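Local coordinates for protein oxaloacetate acetyl hydrolase (Cryphonectria parasitica, PDB 3LYE) that is a fungal enzyme of the phosphoenolpyruvate phosphomutase family, built on a TIM-barrel type fold and found here as a four-chain assembly, at residues Ala120-Thr128 with Lys137-Arg148; Gly12-Leu20 with Leu159-Ala167. One frame throughout, in Å; residues are numbered along the deposited sequence.

Contact 1 (Ala120-Thr128 with Lys137-Arg148)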
loop_
_atom_site.group_PDB
_atom_site.type_symbol
_atom_site.label_atom_id
_atom_site.label_comp_id
_atom_site.label_asym_id
_atom_site.label_seq_id
_atom_site.Cartn_x
_atom_site.Cartn_y
_atom_site.Cartn_z
ATOM N N ALA A 120 1.549 22.214 0.839
ATOM C CA ALA A 120 0.232 21.654 1.074
ATOM C C ALA A 120 -0.654 22.599 1.827
ATOM O O ALA A 120 -0.168 23.469 2.542
ATOM C CB ALA A 120 0.366 20.364 1.922
ATOM N N HIS A 121 -1.971 22.445 1.659
ATOM C CA HIS A 121 -2.971 23.248 2.368
ATOM C C HIS A 121 -3.601 22.418 3.483
ATOM O O HIS A 121 -3.979 21.250 3.310
ATOM C CB HIS A 121 -3.964 23.955 1.456
ATOM C CG HIS A 121 -4.825 23.091 0.586
ATOM N ND1 HIS A 121 -5.951 22.439 1.040
ATOM C CD2 HIS A 121 -4.799 22.907 -0.755
ATOM C CE1 HIS A 121 -6.559 21.867 0.010
ATOM N NE2 HIS A 121 -5.867 22.110 -1.085
ATOM N N LEU A 122 -3.722 23.087 4.631
ATOM C CA LEU A 122 -4.221 22.533 5.903
ATOM C C LEU A 122 -5.348 23.421 6.371
ATOM O O LEU A 122 -5.150 24.611 6.542
ATOM C CB LEU A 122 -3.026 22.533 6.868
ATOM C CG LEU A 122 -3.268 22.128 8.309
ATOM C CD1 LEU A 122 -3.928 20.777 8.406
ATOM C CD2 LEU A 122 -1.918 22.111 9.045
ATOM N N GLU A 123 -6.508 22.825 6.590
ATOM C CA GLU A 123 -7.715 23.529 6.937
ATOM C C GLU A 123 -8.231 23.405 8.331
ATOM O O GLU A 123 -7.694 22.670 9.156
ATOM C CB GLU A 123 -8.801 23.087 5.921
ATOM C CG GLU A 123 -9.320 21.681 6.176
ATOM C CD GLU A 123 -9.814 20.951 4.928
ATOM O OE1 GLU A 123 -10.670 20.062 5.072
ATOM O OE2 GLU A 123 -9.316 21.215 3.825
ATOM N N ASP A 124 -9.266 24.211 8.579
ATOM C CA ASP A 124 -9.934 24.286 9.864
ATOM C C ASP A 124 -11.228 23.504 9.962
ATOM O O ASP A 124 -11.958 23.681 10.920
ATOM C CB ASP A 124 -10.110 25.752 10.300
ATOM C CG ASP A 124 -10.914 26.585 9.319
ATOM O OD1 ASP A 124 -11.192 27.742 9.683
ATOM O OD2 ASP A 124 -11.187 26.112 8.191
ATOM N N GLN A 125 -11.524 22.629 9.005
ATOM C CA GLN A 125 -12.768 21.855 9.100
ATOM C C GLN A 125 -12.714 20.756 10.146
ATOM O O GLN A 125 -11.644 20.357 10.597
ATOM C CB GLN A 125 -13.033 21.120 7.799
ATOM C CG GLN A 125 -13.344 21.976 6.682
ATOM C CD GLN A 125 -13.975 21.186 5.540
ATOM O OE1 GLN A 125 -14.954 20.478 5.711
ATOM N NE2 GLN A 125 -13.408 21.318 4.387
ATOM N N ILE A 126 -13.874 20.249 10.535
ATOM C CA ILE A 126 -13.908 19.176 11.503
ATOM C C ILE A 126 -13.368 17.996 10.706
ATOM O O ILE A 126 -13.535 17.930 9.493
ATOM C CB ILE A 126 -15.323 18.942 12.042
ATOM C CG1 ILE A 126 -15.550 19.892 13.203
ATOM C CG2 ILE A 126 -15.523 17.516 12.484
ATOM C CD1 ILE A 126 -15.449 21.291 12.793
ATOM N N LEU A 127 -12.748 17.051 11.381
ATOM C CA LEU A 127 -12.174 15.910 10.688
ATOM C C LEU A 127 -13.166 14.791 10.417
ATOM O O LEU A 127 -13.039 14.039 9.447
ATOM C CB LEU A 127 -10.994 15.411 11.520
ATOM C CG LEU A 127 -11.119 14.201 12.455
ATOM C CD1 LEU A 127 -9.753 13.845 13.059
ATOM C CD2 LEU A 127 -12.091 14.485 13.561
ATOM N N THR A 128 -14.152 14.710 11.294
ATOM C CA THR A 128 -15.214 13.725 11.249
ATOM C C THR A 128 -16.169 13.950 10.099
ATOM O O THR A 128 -16.885 13.031 9.706
ATOM C CB THR A 128 -15.992 13.838 12.548
ATOM O OG1 THR A 128 -15.121 14.368 13.562
ATOM C CG2 THR A 128 -16.528 12.497 12.979
ATOM N N LYS A 137 -20.994 23.662 6.270
ATOM C CA LYS A 137 -19.559 23.445 6.474
ATOM C C LYS A 137 -19.116 23.959 7.843
ATOM O O LYS A 137 -19.064 25.161 8.095
ATOM C CB LYS A 137 -18.764 24.082 5.356
ATOM C CG LYS A 137 -17.374 23.523 5.266
ATOM C CD LYS A 137 -16.810 23.645 3.868
ATOM C CE LYS A 137 -16.681 25.096 3.446
ATOM N NZ LYS A 137 -15.841 25.256 2.226
ATOM N N LYS A 138 -18.740 23.011 8.695
ATOM C CA LYS A 138 -18.325 23.280 10.066
ATOM C C LYS A 138 -16.848 23.381 10.295
ATOM O O LYS A 138 -16.088 22.593 9.759
ATOM C CB LYS A 138 -18.796 22.117 10.928
ATOM C CG LYS A 138 -19.347 22.514 12.271
ATOM C CD LYS A 138 -20.696 23.188 12.110
ATOM C CE LYS A 138 -21.499 23.161 13.401
ATOM N NZ LYS A 138 -20.816 23.853 14.541
ATOM N N VAL A 139 -16.449 24.333 11.132
ATOM C CA VAL A 139 -15.030 24.500 11.428
ATOM C C VAL A 139 -14.778 24.376 12.922
ATOM O O VAL A 139 -15.674 24.571 13.746
ATOM C CB VAL A 139 -14.478 25.850 10.954
ATOM C CG1 VAL A 139 -14.526 25.945 9.455
ATOM C CG2 VAL A 139 -15.186 27.015 11.630
ATOM N N VAL A 140 -13.530 24.064 13.260
ATOM C CA VAL A 140 -13.136 23.918 14.648
ATOM C C VAL A 140 -12.864 25.313 15.188
ATOM O O VAL A 140 -12.911 26.299 14.456
ATOM C CB VAL A 140 -11.868 23.039 14.810
ATOM C CG1 VAL A 140 -12.124 21.610 14.326
ATOM C CG2 VAL A 140 -10.668 23.659 14.083
ATOM N N SER A 141 -12.630 25.408 16.488
ATOM C CA SER A 141 -12.345 26.694 17.081
ATOM C C SER A 141 -11.018 27.256 16.548
ATOM O O SER A 141 -10.174 26.531 16.028
ATOM C CB SER A 141 -12.258 26.550 18.591
ATOM O OG SER A 141 -11.103 25.842 18.949
ATOM N N ARG A 142 -10.813 28.552 16.721
ATOM C CA ARG A 142 -9.601 29.176 16.255
ATOM C C ARG A 142 -8.392 28.511 16.921
ATOM O O ARG A 142 -7.395 28.165 16.266
ATOM C CB ARG A 142 -9.628 30.669 16.541
ATOM C CG ARG A 142 -8.497 31.366 15.855
ATOM C CD ARG A 142 -8.488 32.857 16.078
ATOM N NE ARG A 142 -9.708 33.545 15.679
ATOM C CZ ARG A 142 -9.948 34.814 15.992
ATOM N NH1 ARG A 142 -9.050 35.489 16.692
ATOM N NH2 ARG A 142 -11.071 35.408 15.628
ATOM N N ASP A 143 -8.479 28.295 18.226
ATOM C CA ASP A 143 -7.369 27.664 18.940
ATOM C C ASP A 143 -7.095 26.236 18.427
ATOM O O ASP A 143 -5.953 25.846 18.284
ATOM C CB ASP A 143 -7.670 27.632 20.425
ATOM C CG ASP A 143 -7.303 28.939 21.145
ATOM O OD1 ASP A 143 -7.743 29.075 22.303
ATOM O OD2 ASP A 143 -6.594 29.817 20.584
ATOM N N GLU A 144 -8.136 25.451 18.188
ATOM C CA GLU A 144 -7.968 24.086 17.694
ATOM C C GLU A 144 -7.307 24.100 16.312
ATOM O O GLU A 144 -6.511 23.226 15.976
ATOM C CB GLU A 144 -9.306 23.367 17.601
ATOM C CG GLU A 144 -10.071 23.166 18.899
ATOM C CD GLU A 144 -11.399 22.426 18.657
ATOM O OE1 GLU A 144 -11.338 21.183 18.554
ATOM O OE2 GLU A 144 -12.480 23.063 18.526
ATOM N N TYR A 145 -7.660 25.084 15.496
ATOM C CA TYR A 145 -7.057 25.191 14.185
ATOM C C TYR A 145 -5.571 25.534 14.296
ATOM O O TYR A 145 -4.740 24.970 13.597
ATOM C CB TYR A 145 -7.753 26.263 13.391
ATOM C CG TYR A 145 -7.142 26.636 12.084
ATOM C CD1 TYR A 145 -6.878 25.668 11.119
ATOM C CD2 TYR A 145 -6.910 27.964 11.759
ATOM C CE1 TYR A 145 -6.375 26.024 9.888
ATOM C CE2 TYR A 145 -6.433 28.319 10.522
ATOM C CZ TYR A 145 -6.164 27.354 9.594
ATOM O OH TYR A 145 -5.700 27.747 8.373
ATOM N N LEU A 146 -5.233 26.443 15.199
ATOM C CA LEU A 146 -3.848 26.850 15.391
ATOM C C LEU A 146 -2.996 25.699 15.905
ATOM O O LEU A 146 -1.800 25.685 15.630
ATOM C CB LEU A 146 -3.729 28.105 16.220
ATOM C CG LEU A 146 -4.406 29.308 15.596
ATOM C CD1 LEU A 146 -4.396 30.475 16.577
ATOM C CD2 LEU A 146 -3.757 29.682 14.296
ATOM N N VAL A 147 -3.590 24.750 16.624
ATOM C CA VAL A 147 -2.862 23.565 17.086
ATOM C C VAL A 147 -2.378 22.831 15.803
ATOM O O VAL A 147 -1.245 22.357 15.733
ATOM C CB VAL A 147 -3.751 22.633 17.942
ATOM C CG1 VAL A 147 -3.087 21.289 18.119
ATOM C CG2 VAL A 147 -3.998 23.254 19.285
ATOM N N ARG A 148 -3.254 22.715 14.803
ATOM C CA ARG A 148 -2.878 22.052 13.553
ATOM C C ARG A 148 -1.768 22.828 12.848
ATOM O O ARG A 148 -0.742 22.250 12.436
ATOM C CB ARG A 148 -4.129 21.847 12.632
ATOM C CG ARG A 148 -5.272 21.154 13.465
ATOM C CD ARG A 148 -6.276 20.120 12.998
ATOM N NE ARG A 148 -7.290 20.751 12.275
ATOM C CZ ARG A 148 -8.580 20.431 12.014
ATOM N NH1 ARG A 148 -9.399 19.559 12.661
ATOM N NH2 ARG A 148 -9.097 21.216 11.110
HETATM O O HOH W 1 -16.535 20.244 8.075
#
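In the beta-alpha loop at the C-terminal end of strand 119-122 of this TIM-barrel type fold, Arg148 reaches from helix 142-158 to the backbone of Glu123-Gln125. Arg148 NH2 donates to Glu123 O at 2.8 Å and to Gln125 O at 2.7 Å. Both oxygens sit at the edge of the guanidinium, near its plane. A weak bond from NH1 to Gln125 O adds to the grip. Bends at chi2 and chi3 of Arg148 turn the group back to these carbonyls.

Further along, Gln125 and Val139 form a single beta bridge. Val140 N meets Asp124 O at 2.8 Å, almost in line with the carbonyl. Ile126 N gives a weak bond to Lys138 O, and a water donates to both Lys138 O and Gln125 OE1. Tyr145 presents one ring face to Asp124 CB, 3.7 Å from the ring centroid, a CH-pi contact. The Asp124 carboxylate lies alongside Val139, with OD2 3.6 Å from Val139 CG1; its oxygens also bond to Thr169 OG1 and Asp170 N and form a salt bridge with Arg183. The Glu123 side chain is about 4 Å from a bound calcium ion.

One nitrogen, Arg148 NH2, donates to two carbonyl oxygens, which limits rotation of the guanidinium and joins the backbone of Glu123 and Gln125 to helix 142-158. The cationic group is met by neutral acceptors, whose partial negative charge probably favours it.

Contact 2 (Gly12-Leu20 with Leu159-Ala167)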
loop_
_atom_site.group_PDB
_atom_site.type_symbol
_atom_site.label_atom_id
_atom_site.label_comp_id
_atom_site.label_asym_id
_atom_site.label_seq_id
_atom_site.Cartn_x
_atom_site.Cartn_y
_atom_site.Cartn_z
ATOM N N GLY A 12 11.370 20.114 -5.213
ATOM C CA GLY A 12 10.172 20.878 -5.438
ATOM C C GLY A 12 9.875 21.937 -4.423
ATOM O O GLY A 12 9.449 23.041 -4.784
ATOM N N ALA A 13 10.105 21.650 -3.149
ATOM C CA ALA A 13 9.816 22.667 -2.137
ATOM C C ALA A 13 10.670 23.922 -2.367
ATOM O O ALA A 13 10.189 25.045 -2.296
ATOM C CB ALA A 13 10.019 22.140 -0.749
ATOM N N LYS A 14 11.949 23.708 -2.587
ATOM C CA LYS A 14 12.873 24.809 -2.844
ATOM C C LYS A 14 12.420 25.566 -4.106
ATOM O O LYS A 14 12.413 26.812 -4.153
ATOM C CB LYS A 14 14.327 24.318 -2.952
ATOM C CG LYS A 14 15.343 25.422 -2.976
ATOM C CD LYS A 14 16.717 24.933 -3.354
ATOM C CE LYS A 14 17.598 26.119 -3.700
ATOM N NZ LYS A 14 18.738 25.760 -4.586
ATOM N N LYS A 15 12.002 24.845 -5.137
ATOM C CA LYS A 15 11.555 25.497 -6.361
ATOM C C LYS A 15 10.304 26.329 -6.183
ATOM O O LYS A 15 10.189 27.425 -6.729
ATOM C CB LYS A 15 11.296 24.477 -7.441
ATOM C CG LYS A 15 12.489 23.790 -7.911
ATOM C CD LYS A 15 12.071 22.651 -8.836
ATOM C CE LYS A 15 13.264 21.981 -9.371
ATOM N NZ LYS A 15 12.904 21.010 -10.423
ATOM N N LEU A 16 9.341 25.805 -5.452
ATOM C CA LEU A 16 8.113 26.541 -5.237
ATOM C C LEU A 16 8.392 27.774 -4.374
ATOM O O LEU A 16 7.877 28.853 -4.616
ATOM C CB LEU A 16 7.079 25.660 -4.555
ATOM C CG LEU A 16 5.764 26.336 -4.239
ATOM C CD1 LEU A 16 5.054 26.831 -5.494
ATOM C CD2 LEU A 16 4.880 25.385 -3.434
ATOM N N ARG A 17 9.229 27.602 -3.370
ATOM C CA ARG A 17 9.556 28.717 -2.486
ATOM C C ARG A 17 10.249 29.807 -3.303
ATOM O O ARG A 17 10.012 30.986 -3.060
ATOM C CB ARG A 17 10.405 28.278 -1.306
ATOM C CG ARG A 17 10.675 29.446 -0.400
ATOM C CD ARG A 17 11.048 29.034 0.945
ATOM N NE ARG A 17 9.993 28.300 1.615
ATOM C CZ ARG A 17 9.041 28.837 2.372
ATOM N NH1 ARG A 17 8.939 30.152 2.524
ATOM N NH2 ARG A 17 8.173 28.034 2.971
ATOM N N HIS A 18 11.091 29.425 -4.264
ATOM C CA HIS A 18 11.771 30.413 -5.105
ATOM C C HIS A 18 10.718 31.206 -5.912
ATOM O O HIS A 18 10.772 32.441 -6.020
ATOM C CB HIS A 18 12.761 29.747 -6.058
ATOM C CG HIS A 18 13.282 30.677 -7.101
ATOM N ND1 HIS A 18 14.257 31.607 -6.829
ATOM C CD2 HIS A 18 12.921 30.871 -8.390
ATOM C CE1 HIS A 18 14.500 32.317 -7.914
ATOM N NE2 HIS A 18 13.701 31.893 -8.876
ATOM N N LEU A 19 9.757 30.498 -6.499
ATOM C CA LEU A 19 8.731 31.190 -7.269
ATOM C C LEU A 19 7.976 32.156 -6.388
ATOM O O LEU A 19 7.665 33.267 -6.798
ATOM C CB LEU A 19 7.736 30.210 -7.885
ATOM C CG LEU A 19 8.281 29.367 -9.033
ATOM C CD1 LEU A 19 7.282 28.312 -9.475
ATOM C CD2 LEU A 19 8.624 30.258 -10.208
ATOM N N LEU A 20 7.671 31.732 -5.170
ATOM C CA LEU A 20 6.927 32.578 -4.252
ATOM C C LEU A 20 7.660 33.803 -3.718
ATOM O O LEU A 20 7.111 34.907 -3.679
ATOM C CB LEU A 20 6.498 31.732 -3.050
ATOM C CG LEU A 20 5.536 32.304 -2.008
ATOM C CD1 LEU A 20 4.188 32.604 -2.648
ATOM C CD2 LEU A 20 5.346 31.369 -0.820
ATOM N N LEU A 159 12.625 19.630 10.241
ATOM C CA LEU A 159 13.192 18.937 9.073
ATOM C C LEU A 159 14.009 19.847 8.161
ATOM O O LEU A 159 14.422 19.408 7.086
ATOM C CB LEU A 159 12.079 18.239 8.297
ATOM C CG LEU A 159 11.378 17.193 9.145
ATOM C CD1 LEU A 159 10.232 16.539 8.367
ATOM C CD2 LEU A 159 12.277 16.124 9.680
ATOM N N ARG A 160 14.148 21.125 8.524
ATOM C CA ARG A 160 14.934 22.072 7.735
ATOM C C ARG A 160 14.505 22.106 6.280
ATOM O O ARG A 160 15.305 22.196 5.370
ATOM C CB ARG A 160 16.421 21.714 7.927
ATOM C CG ARG A 160 16.725 21.885 9.441
ATOM C CD ARG A 160 18.126 21.628 9.963
ATOM N NE ARG A 160 19.160 21.439 8.976
ATOM C CZ ARG A 160 20.208 20.639 9.163
ATOM N NH1 ARG A 160 21.128 20.522 8.201
ATOM N NH2 ARG A 160 20.316 19.946 10.302
ATOM N N SER A 161 13.197 22.143 6.102
ATOM C CA SER A 161 12.602 22.139 4.785
ATOM C C SER A 161 12.018 23.464 4.333
ATOM O O SER A 161 11.563 24.250 5.146
ATOM C CB SER A 161 11.471 21.102 4.808
ATOM O OG SER A 161 10.673 21.106 3.647
ATOM N N ASP A 162 12.038 23.683 3.025
ATOM C CA ASP A 162 11.486 24.867 2.404
ATOM C C ASP A 162 9.986 24.689 2.111
ATOM O O ASP A 162 9.377 25.559 1.521
ATOM C CB ASP A 162 12.188 25.165 1.092
ATOM C CG ASP A 162 13.458 25.955 1.270
ATOM O OD1 ASP A 162 14.189 26.060 0.294
ATOM O OD2 ASP A 162 13.715 26.488 2.354
ATOM N N PHE A 163 9.421 23.566 2.555
ATOM C CA PHE A 163 7.991 23.232 2.357
ATOM C C PHE A 163 7.111 24.472 2.549
ATOM O O PHE A 163 7.214 25.144 3.563
ATOM C CB PHE A 163 7.605 22.147 3.368
ATOM C CG PHE A 163 6.278 21.469 3.116
ATOM C CD1 PHE A 163 5.191 21.743 3.938
ATOM C CD2 PHE A 163 6.137 20.518 2.134
ATOM C CE1 PHE A 163 3.993 21.096 3.770
ATOM C CE2 PHE A 163 4.939 19.855 1.994
ATOM C CZ PHE A 163 3.897 20.134 2.818
ATOM N N VAL A 164 6.165 24.654 1.629
ATOM C CA VAL A 164 5.263 25.798 1.685
ATOM C C VAL A 164 3.937 25.376 2.303
ATOM O O VAL A 164 3.166 24.609 1.694
ATOM C CB VAL A 164 5.064 26.352 0.275
ATOM C CG1 VAL A 164 4.020 27.467 0.247
ATOM C CG2 VAL A 164 6.403 26.820 -0.279
ATOM N N LEU A 165 3.687 25.860 3.518
ATOM C CA LEU A 165 2.480 25.536 4.218
ATOM C C LEU A 165 1.427 26.587 3.949
ATOM O O LEU A 165 1.635 27.773 4.228
ATOM C CB LEU A 165 2.738 25.420 5.728
ATOM C CG LEU A 165 1.455 25.020 6.505
ATOM C CD1 LEU A 165 1.058 23.542 6.226
ATOM C CD2 LEU A 165 1.654 25.267 7.975
ATOM N N ILE A 166 0.306 26.154 3.394
ATOM C CA ILE A 166 -0.816 27.002 3.081
ATOM C C ILE A 166 -1.886 26.775 4.110
ATOM O O ILE A 166 -2.364 25.652 4.318
ATOM C CB ILE A 166 -1.380 26.678 1.675
ATOM C CG1 ILE A 166 -0.323 26.895 0.595
ATOM C CG2 ILE A 166 -2.677 27.481 1.398
ATOM C CD1 ILE A 166 -0.307 25.768 -0.470
ATOM N N ALA A 167 -2.245 27.857 4.803
ATOM C CA ALA A 167 -3.281 27.827 5.815
ATOM C C ALA A 167 -4.611 28.104 5.155
ATOM O O ALA A 167 -4.843 29.207 4.679
ATOM C CB ALA A 167 -3.021 28.865 6.913
#
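Arg17 of helix 12-22 lays its guanidinium edge against the backbone just before strand 164-169. NE and NH2 both bond to Asp162 O, a side-on grip on a single atom. The Arg17 NE bond is the shorter, 2.8 Å to Asp162 O, with an N-H...O angle of 160°. NH2 reaches the same oxygen from well above the carbonyl plane. Arg17 NH2 also donates to Phe163 O at 3.1 Å, again from above that carbonyl's plane, although both oxygens lie close to the guanidinium plane. CG of Arg17 is anti to the backbone N (chi1 -178°), and a later bend at chi3 brings the edge round to the two carbonyls.

The Asp162 side chain crosses that of Arg17 at about a right angle. Its carboxylate stays out of the guanidinium plane, so the nearby charges form no salt bridge. Asp162 OD1 rests beside the aliphatic part of Lys14, 3.5 Å from Lys14 CG. Ala13 fits CB against Phe163 N at 3.6 Å. Phe163 N is itself bonded to Ser161 OG in an ST turn.

Next to the polar edge, Val164 points at the helix. Leu16 crosses it at about a right angle, Leu16 CD2 to Val164 CG2 at 3.8 Å, and CG2 also lies over one face of the Arg17 guanidinium.

Arg17 also has salt bridges to Glu21 and Asp193. Val194 of the adjoining strand 194-197 packs on Val164 and Leu20, while helix 102-114 takes the Phe163 ring. Helix 12-22 lies across the N-terminal end of strand 164-169; the axes of segments 12-20 and 164-167 are 63° apart.

Overall arrangement
The chain enters contact 2 first, through helix 12-22. It then runs through strands 27-32, 49-51 and 91-94 to strand 119-122, where contact 1 begins. Contact 1 closes a short loop, which includes the unmodelled residues 129-136, onto the start of helix 142-158. That helix leads to strand 164-169, where contact 2 closes its much longer loop. Contact 1 is therefore nested inside contact 2. Their centres are about 21 Å apart, but strands 119-122 and 164-169 are parallel neighbours, probably joined by backbone bonds from Ala120 O to Ile166 N and Leu122 N to Ile166 O. Contact 1 lies at and just beyond the C-terminal end of strand 119-122, contact 2 at the N-terminal end of strand 164-169.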